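Local coordinates for protein formate dehydrogenase (Pyrobaculum aerophilum, PDB 1QP8) that binds NADPH and is probably an oxidoreductase of the D-isomer specific 2-hydroxyacid dehydrogenase family, perhaps reducing glyoxylate or hydroxypyruvate, at residues Glu14-Leu17 with Arg18-Phe21; Ala76-Ala79 with Gly80-Ala83; Phe232-Asp235 with Val236-Gly239. One frame throughout, in Å; residues are numbered along the deposited sequence.

Contact 1: Glu14-Leu17 with Arg18-Phe21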
# COMPACT_ATOMS: atom_id res chain seq x y z
N GLU A 14 4.34 -31.75 14.36
CA GLU A 14 4.24 -33.07 14.99
C GLU A 14 5.61 -33.62 15.32
O GLU A 14 5.84 -34.13 16.41
CB GLU A 14 3.51 -34.05 14.08
CG GLU A 14 2.04 -33.76 13.95
CD GLU A 14 1.29 -34.83 13.19
OE1 GLU A 14 1.52 -34.98 11.96
OE2 GLU A 14 0.47 -35.53 13.82
N GLU A 15 6.54 -33.50 14.38
CA GLU A 15 7.86 -34.01 14.64
C GLU A 15 8.36 -33.40 15.95
O GLU A 15 8.69 -34.12 16.89
CB GLU A 15 8.82 -33.66 13.50
CG GLU A 15 10.12 -34.43 13.59
CD GLU A 15 11.00 -34.26 12.37
OE1 GLU A 15 10.49 -34.45 11.24
OE2 GLU A 15 12.20 -33.95 12.54
N GLU A 16 8.40 -32.07 16.01
CA GLU A 16 8.87 -31.39 17.21
C GLU A 16 8.07 -31.71 18.49
O GLU A 16 8.66 -31.96 19.55
CB GLU A 16 8.89 -29.88 16.96
CG GLU A 16 10.17 -29.40 16.28
CD GLU A 16 11.39 -29.51 17.19
OE1 GLU A 16 11.39 -28.86 18.26
OE2 GLU A 16 12.35 -30.23 16.83
N LEU A 17 6.74 -31.71 18.41
CA LEU A 17 5.95 -31.98 19.59
C LEU A 17 6.22 -33.35 20.17
O LEU A 17 6.27 -33.51 21.39
CB LEU A 17 4.45 -31.84 19.29
CG LEU A 17 3.94 -30.42 19.01
CD1 LEU A 17 2.41 -30.43 18.90
CD2 LEU A 17 4.38 -29.49 20.12
N ARG A 18 6.41 -34.34 19.30
CA ARG A 18 6.66 -35.70 19.75
C ARG A 18 7.92 -35.87 20.58
O ARG A 18 8.06 -36.84 21.31
CB ARG A 18 6.67 -36.65 18.56
CG ARG A 18 5.32 -36.77 17.90
CD ARG A 18 5.31 -37.80 16.79
NE ARG A 18 4.04 -37.82 16.08
CZ ARG A 18 3.79 -38.57 15.01
NH1 ARG A 18 4.73 -39.36 14.53
NH2 ARG A 18 2.61 -38.51 14.41
N LYS A 19 8.84 -34.91 20.47
CA LYS A 19 10.08 -34.97 21.24
C LYS A 19 9.82 -34.47 22.66
O LYS A 19 10.64 -34.68 23.56
CB LYS A 19 11.15 -34.12 20.57
CG LYS A 19 11.42 -34.51 19.14
CD LYS A 19 12.50 -33.64 18.52
CE LYS A 19 12.78 -34.05 17.07
NZ LYS A 19 13.96 -33.34 16.46
N TYR A 20 8.67 -33.82 22.85
CA TYR A 20 8.32 -33.27 24.16
C TYR A 20 7.06 -33.79 24.81
O TYR A 20 6.97 -33.82 26.03
CB TYR A 20 8.22 -31.75 24.08
CG TYR A 20 9.53 -31.08 23.82
CD1 TYR A 20 9.98 -30.87 22.52
CD2 TYR A 20 10.37 -30.74 24.88
CE1 TYR A 20 11.24 -30.34 22.28
CE2 TYR A 20 11.62 -30.22 24.65
CZ TYR A 20 12.06 -30.03 23.35
OH TYR A 20 13.33 -29.56 23.14
N PHE A 21 6.08 -34.19 24.02
CA PHE A 21 4.82 -34.64 24.59
C PHE A 21 4.29 -35.95 24.03
O PHE A 21 4.84 -36.52 23.10
CB PHE A 21 3.71 -33.60 24.33
CG PHE A 21 4.08 -32.20 24.72
CD1 PHE A 21 4.83 -31.40 23.87
CD2 PHE A 21 3.67 -31.68 25.94
CE1 PHE A 21 5.17 -30.11 24.24
CE2 PHE A 21 4.00 -30.39 26.31
CZ PHE A 21 4.76 -29.61 25.45
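Glu-14 and Arg-18 are joined by an i to i+4 backbone bond near the C-terminal end of helix 11-18, where the chain passes into the loop leading to strand 22-24. Arg-18 N donates to Glu-14 O at 3.0 Å. Lys-19 N bonds to Glu-16 O at 3.1 Å, three residues back. Leu-17 O takes two donors, Tyr-20 N at 2.8 Å and Phe-21 N at 2.7 Å. This carbonyl is gripped twice as the chain turns out of the helix.

Glu-14 and Arg-18 also run alongside each other, but their OE2 to NH2 salt bridge is long, at 3.7 Å. The stronger partner of Glu-14 OE2 is Arg-25, in another salt bridge. Glu-16 bends at chi2 (-69°), which brings its OE2 to 3.5 Å from Lys-19 NZ in a separate salt bridge.

Leu-17 is buried and faces Leu-3, Ile-23 and Val-279, so the helix end is packed on strands 2-4 and 22-24 and on helix 268-286. Leu-17 CD2 is 4.2 Å from Phe-21 CD1. Glu-16 O lies at the edge of the Tyr-20 ring, in its plane, with Tyr-20 CD1 3.4 Å away.

Contact 2: Ala76-Ala79 with Gly80-Ala83. With NDP (NADPH dihydro-nicotinamide-adenine-dinucleotide phosphate), chain C.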
# COMPACT_ATOMS: atom_id res chain seq x y z
N ALA A 76 -2.04 -19.01 26.89
CA ALA A 76 -1.11 -18.16 26.16
C ALA A 76 -1.56 -18.20 24.72
O ALA A 76 -1.94 -19.24 24.20
CB ALA A 76 0.33 -18.69 26.26
N GLY A 77 -1.52 -17.05 24.06
CA GLY A 77 -1.92 -17.06 22.67
C GLY A 77 -0.72 -16.76 21.78
O GLY A 77 0.42 -16.67 22.24
N ASN A 78 -0.97 -16.67 20.49
CA ASN A 78 0.08 -16.29 19.58
C ASN A 78 -0.09 -14.77 19.52
O ASN A 78 -0.82 -14.20 20.34
CB ASN A 78 -0.15 -16.91 18.21
CG ASN A 78 0.93 -17.92 17.82
OD1 ASN A 78 2.12 -17.75 18.14
ND2 ASN A 78 0.54 -18.97 17.10
N ALA A 79 0.58 -14.13 18.58
CA ALA A 79 0.53 -12.67 18.39
C ALA A 79 1.88 -12.31 17.82
O ALA A 79 2.89 -12.62 18.44
CB ALA A 79 0.33 -11.90 19.73
N GLY A 80 1.91 -11.66 16.67
CA GLY A 80 3.19 -11.34 16.07
C GLY A 80 3.59 -12.54 15.24
O GLY A 80 4.56 -12.51 14.50
N SER A 81 2.83 -13.62 15.38
CA SER A 81 3.11 -14.82 14.62
C SER A 81 2.68 -14.55 13.20
O SER A 81 3.15 -15.18 12.26
CB SER A 81 2.35 -16.02 15.20
OG SER A 81 1.11 -15.60 15.72
N ASN A 82 1.77 -13.58 13.05
CA ASN A 82 1.29 -13.17 11.73
C ASN A 82 1.31 -11.64 11.60
O ASN A 82 0.67 -11.07 10.72
CB ASN A 82 -0.13 -13.71 11.49
CG ASN A 82 -1.11 -13.25 12.54
OD1 ASN A 82 -2.29 -13.59 12.49
ND2 ASN A 82 -0.62 -12.48 13.50
N ALA A 83 2.08 -11.00 12.47
CA ALA A 83 2.17 -9.55 12.49
C ALA A 83 2.52 -8.96 11.14
O ALA A 83 1.85 -8.04 10.67
CB ALA A 83 3.18 -9.11 13.54
PA NDP C . -0.97 -8.03 20.66
O1A NDP C . -2.06 -8.74 21.41
O2A NDP C . -0.98 -9.15 19.70
O5B NDP C . -1.91 -6.68 20.84
C5B NDP C . -1.49 -5.89 22.02
C4B NDP C . -1.53 -4.36 21.69
O4B NDP C . -2.89 -3.76 21.70
C3B NDP C . -0.77 -3.46 22.74
O3B NDP C . -0.47 -2.20 22.17
C2B NDP C . -1.84 -3.47 23.84
O2B NDP C . -1.77 -2.70 24.98
C1B NDP C . -3.05 -3.22 23.04
N9A NDP C . -4.25 -3.54 23.74
C8A NDP C . -4.77 -4.73 24.17
N7A NDP C . -5.95 -4.59 24.77
C5A NDP C . -6.17 -3.24 24.72
C6A NDP C . -7.26 -2.42 25.20
N6A NDP C . -8.30 -3.00 25.84
N1A NDP C . -7.18 -1.05 24.99
C2A NDP C . -6.07 -0.54 24.33
N3A NDP C . -5.03 -1.21 23.86
C4A NDP C . -5.17 -2.57 24.08
O3 NDP C . -0.95 -7.34 19.25
PN NDP C . -1.37 -7.51 17.67
O1N NDP C . -0.96 -6.33 16.88
O2N NDP C . -0.81 -8.78 17.08
O5D NDP C . -3.02 -7.66 17.66
C5D NDP C . -3.60 -8.95 17.95
C4D NDP C . -5.11 -8.81 17.75
O4D NDP C . -5.38 -8.50 16.36
C3D NDP C . -5.83 -10.12 18.05
O3D NDP C . -6.15 -10.16 19.43
C2D NDP C . -7.04 -10.06 17.07
O2D NDP C . -8.19 -9.46 17.70
C1D NDP C . -6.50 -9.27 15.85
N1N NDP C . -6.06 -10.18 14.69
C2N NDP C . -6.76 -9.99 13.45
C3N NDP C . -6.37 -10.82 12.38
C7N NDP C . -7.12 -10.64 11.00
O7N NDP C . -6.66 -11.22 10.03
N7N NDP C . -8.23 -9.86 10.99
C4N NDP C . -5.32 -11.82 12.44
C5N NDP C . -4.71 -11.89 13.74
C6N NDP C . -5.02 -11.14 14.83
P2B NDP C . -1.12 -3.50 26.33
O1X NDP C . -1.28 -2.35 27.28
O2X NDP C . -2.06 -4.64 26.52
O3X NDP C . 0.22 -3.88 25.93
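Asn-78 and Ser-81 meet across a tight strand-to-helix loop, between strand 75-76 and helix 83-98, beside the NADPH in this member of the D-isomer specific 2-hydroxyacid dehydrogenase family. Asn-78 can be followed outward. Its CB lies 3.1 Å from Ser-81 OG. Its CG is equally near the same oxygen. OD1 of Asn-78 comes to 3.4 Å from Ser-81 CB, but its angle to the hydroxyl is poor and it is not hydrogen-bonded there. ND2, the other branch, turns to different partners and is hydrogen-bonded to Val-57 O and Met-274 O. The amide thus ties the loop to helix 268-286.

Ser-81 answers from the other limb. Its OG sits between the backbone N and the carbonyl carbon (chi1 34°), and from there it accepts a hydrogen bond from Ala-79 N. The bond is 3.3 Å long and bent, with an N-H...O angle of 140°. Ser-81 also packs on Met-274.

Gly-80 makes the turn between them. Its phi is positive, and a side chain there would be jammed against Ala-79 O, so glycine is called for. Gly-80 N lies 4.0 Å from O2N of NADPH.

Ala-79, Gly-80 and Asn-82 belong to the NADPH pocket. The methyl of Ala-79 faces the diphosphate at O2A. Asn-82 is the N-cap residue of helix 83-98, but its side chain makes no capping bond. Its OD1 lies beside the nicotinamide ring, 3.2 Å from C5N of NADPH.

Contact 3: Phe232-Asp235 with Val236-Gly239. With NDP (NADPH dihydro-nicotinamide-adenine-dinucleotide phosphate), chain C.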
# COMPACT_ATOMS: atom_id res chain seq x y z
N PHE A 232 -15.18 2.52 4.77
CA PHE A 232 -14.90 1.50 5.76
C PHE A 232 -14.31 0.32 5.00
O PHE A 232 -14.99 -0.29 4.17
CB PHE A 232 -16.19 1.09 6.44
CG PHE A 232 -16.01 0.11 7.55
CD1 PHE A 232 -15.29 0.45 8.69
CD2 PHE A 232 -16.56 -1.17 7.46
CE1 PHE A 232 -15.12 -0.46 9.74
CE2 PHE A 232 -16.40 -2.09 8.50
CZ PHE A 232 -15.68 -1.73 9.64
N ALA A 233 -13.05 0.01 5.27
CA ALA A 233 -12.38 -1.11 4.62
C ALA A 233 -12.02 -2.09 5.73
O ALA A 233 -11.19 -1.79 6.58
CB ALA A 233 -11.11 -0.65 3.92
N SER A 234 -12.65 -3.26 5.73
CA SER A 234 -12.37 -4.23 6.77
C SER A 234 -12.21 -5.66 6.31
O SER A 234 -12.87 -6.12 5.37
CB SER A 234 -13.47 -4.17 7.83
OG SER A 234 -13.20 -5.06 8.89
N ASP A 235 -11.33 -6.38 7.00
CA ASP A 235 -11.08 -7.77 6.71
C ASP A 235 -11.76 -8.60 7.77
O ASP A 235 -11.77 -9.82 7.71
CB ASP A 235 -9.59 -8.06 6.75
CG ASP A 235 -9.27 -9.53 6.57
OD1 ASP A 235 -8.74 -10.17 7.51
OD2 ASP A 235 -9.58 -10.04 5.47
N VAL A 236 -12.35 -7.93 8.76
CA VAL A 236 -13.01 -8.65 9.84
C VAL A 236 -14.44 -8.17 10.03
O VAL A 236 -14.74 -7.00 9.86
CB VAL A 236 -12.26 -8.47 11.15
CG1 VAL A 236 -12.69 -9.55 12.13
CG2 VAL A 236 -10.79 -8.54 10.88
N TRP A 237 -15.33 -9.08 10.41
CA TRP A 237 -16.72 -8.68 10.53
C TRP A 237 -17.48 -9.18 11.74
O TRP A 237 -17.10 -10.18 12.34
CB TRP A 237 -17.45 -9.10 9.27
CG TRP A 237 -16.81 -8.55 8.07
CD1 TRP A 237 -15.74 -9.06 7.39
CD2 TRP A 237 -17.11 -7.29 7.47
NE1 TRP A 237 -15.34 -8.18 6.41
CE2 TRP A 237 -16.17 -7.09 6.44
CE3 TRP A 237 -18.08 -6.30 7.72
CZ2 TRP A 237 -16.17 -5.94 5.65
CZ3 TRP A 237 -18.08 -5.16 6.92
CH2 TRP A 237 -17.12 -4.99 5.91
N TRP A 238 -18.56 -8.47 12.07
CA TRP A 238 -19.39 -8.86 13.21
C TRP A 238 -19.95 -10.24 12.97
O TRP A 238 -20.11 -11.02 13.91
CB TRP A 238 -20.52 -7.85 13.40
CG TRP A 238 -19.99 -6.50 13.70
CD1 TRP A 238 -19.65 -6.01 14.93
CD2 TRP A 238 -19.64 -5.49 12.76
NE1 TRP A 238 -19.10 -4.76 14.80
CE2 TRP A 238 -19.08 -4.41 13.48
CE3 TRP A 238 -19.74 -5.39 11.36
CZ2 TRP A 238 -18.62 -3.25 12.86
CZ3 TRP A 238 -19.28 -4.22 10.74
CH2 TRP A 238 -18.73 -3.17 11.49
N GLY A 239 -20.23 -10.57 11.72
CA GLY A 239 -20.75 -11.88 11.39
C GLY A 239 -19.75 -12.97 11.70
O GLY A 239 -20.09 -14.15 11.65
PA NDP C . -0.97 -8.03 20.66
O1A NDP C . -2.06 -8.74 21.41
O2A NDP C . -0.98 -9.15 19.70
O5B NDP C . -1.91 -6.68 20.84
C5B NDP C . -1.49 -5.89 22.02
C4B NDP C . -1.53 -4.36 21.69
O4B NDP C . -2.89 -3.76 21.70
C3B NDP C . -0.77 -3.46 22.74
O3B NDP C . -0.47 -2.20 22.17
C2B NDP C . -1.84 -3.47 23.84
O2B NDP C . -1.77 -2.70 24.98
C1B NDP C . -3.05 -3.22 23.04
N9A NDP C . -4.25 -3.54 23.74
C8A NDP C . -4.77 -4.73 24.17
N7A NDP C . -5.95 -4.59 24.77
C5A NDP C . -6.17 -3.24 24.72
C6A NDP C . -7.26 -2.42 25.20
N6A NDP C . -8.30 -3.00 25.84
N1A NDP C . -7.18 -1.05 24.99
C2A NDP C . -6.07 -0.54 24.33
N3A NDP C . -5.03 -1.21 23.86
C4A NDP C . -5.17 -2.57 24.08
O3 NDP C . -0.95 -7.34 19.25
PN NDP C . -1.37 -7.51 17.67
O1N NDP C . -0.96 -6.33 16.88
O2N NDP C . -0.81 -8.78 17.08
O5D NDP C . -3.02 -7.66 17.66
C5D NDP C . -3.60 -8.95 17.95
C4D NDP C . -5.11 -8.81 17.75
O4D NDP C . -5.38 -8.50 16.36
C3D NDP C . -5.83 -10.12 18.05
O3D NDP C . -6.15 -10.16 19.43
C2D NDP C . -7.04 -10.06 17.07
O2D NDP C . -8.19 -9.46 17.70
C1D NDP C . -6.50 -9.27 15.85
N1N NDP C . -6.06 -10.18 14.69
C2N NDP C . -6.76 -9.99 13.45
C3N NDP C . -6.37 -10.82 12.38
C7N NDP C . -7.12 -10.64 11.00
O7N NDP C . -6.66 -11.22 10.03
N7N NDP C . -8.23 -9.86 10.99
C4N NDP C . -5.32 -11.82 12.44
C5N NDP C . -4.71 -11.89 13.74
C6N NDP C . -5.02 -11.14 14.83
P2B NDP C . -1.12 -3.50 26.33
O1X NDP C . -1.28 -2.35 27.28
O2X NDP C . -2.06 -4.64 26.52
O3X NDP C . 0.22 -3.88 25.93
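The chain leaves strand 231-234 and swings round at Asp-235, so that 232-235 and 236-238 run 105° apart. Ser-234 bridges the bend. Its OG donates to Val-236 O at 2.7 Å, in the carbonyl plane and on a lone pair. Asn-208 O is a second carbonyl partner of this OG, so the one hydroxyl proton would have to be shared or go to either. Ser-234 CB lies over one face of the Trp-237 six-membered ring, a CH-pi contact of 4.3 Å to the centroid.

Phe-232 turns its edge to the face of the same ring, offset, with planes at 85° and Phe-232 CE2 3.8 Å from Trp-237 CZ3. The Trp-238 six-membered ring completes the aromatic cluster. It is near parallel to Phe-232 (20°) but slid aside, with Trp-238 CH2 3.8 Å from Phe-232 CZ. Trp-237 NE1 is hydrogen-bonded to Thr-258 O. Replacing Trp-237 by an alanine would probably leave Phe-232 and the Ser-234 methylene without their aromatic partner and Thr-258 O without the indole N-H.

Asp-235 and Val-236 line the NADPH pocket. Asp-235 OD1 is merely near the nicotinamide O7N, at 3.4 Å. The Asp-235 carboxylate is fixed by Val-261 N, Thr-258 OG1 and Ala-262 N. The bend lies at the C-terminal end of a parallel Rossmann-type strand. Trp-237 covers strand 255-257, while Phe-232 and Trp-238 pack on helix 217-226.

Contact 1 is partly buried and peripheral, its centre 29 Å from that of the chain. Contact 2, partly buried, and contact 3, buried, are each about 10 Å from it. Their own centres are 20 Å apart and they do not touch, yet both reach the same NADPH: residues 76-83 meet its diphosphate and nicotinamide ring, and residues 232-239 its carboxamide end. Contacts 1 and 2 share a neighbour in helix 268-286; contact 3 belongs instead to the six-stranded parallel sheet. Contact 1 combines backbone bonds with salt bridges between exposed or partly exposed side chains. Contact 2 depends on a serine hydroxyl, an asparagine amide and a glycine turn, contact 3 on largely buried aromatic rings.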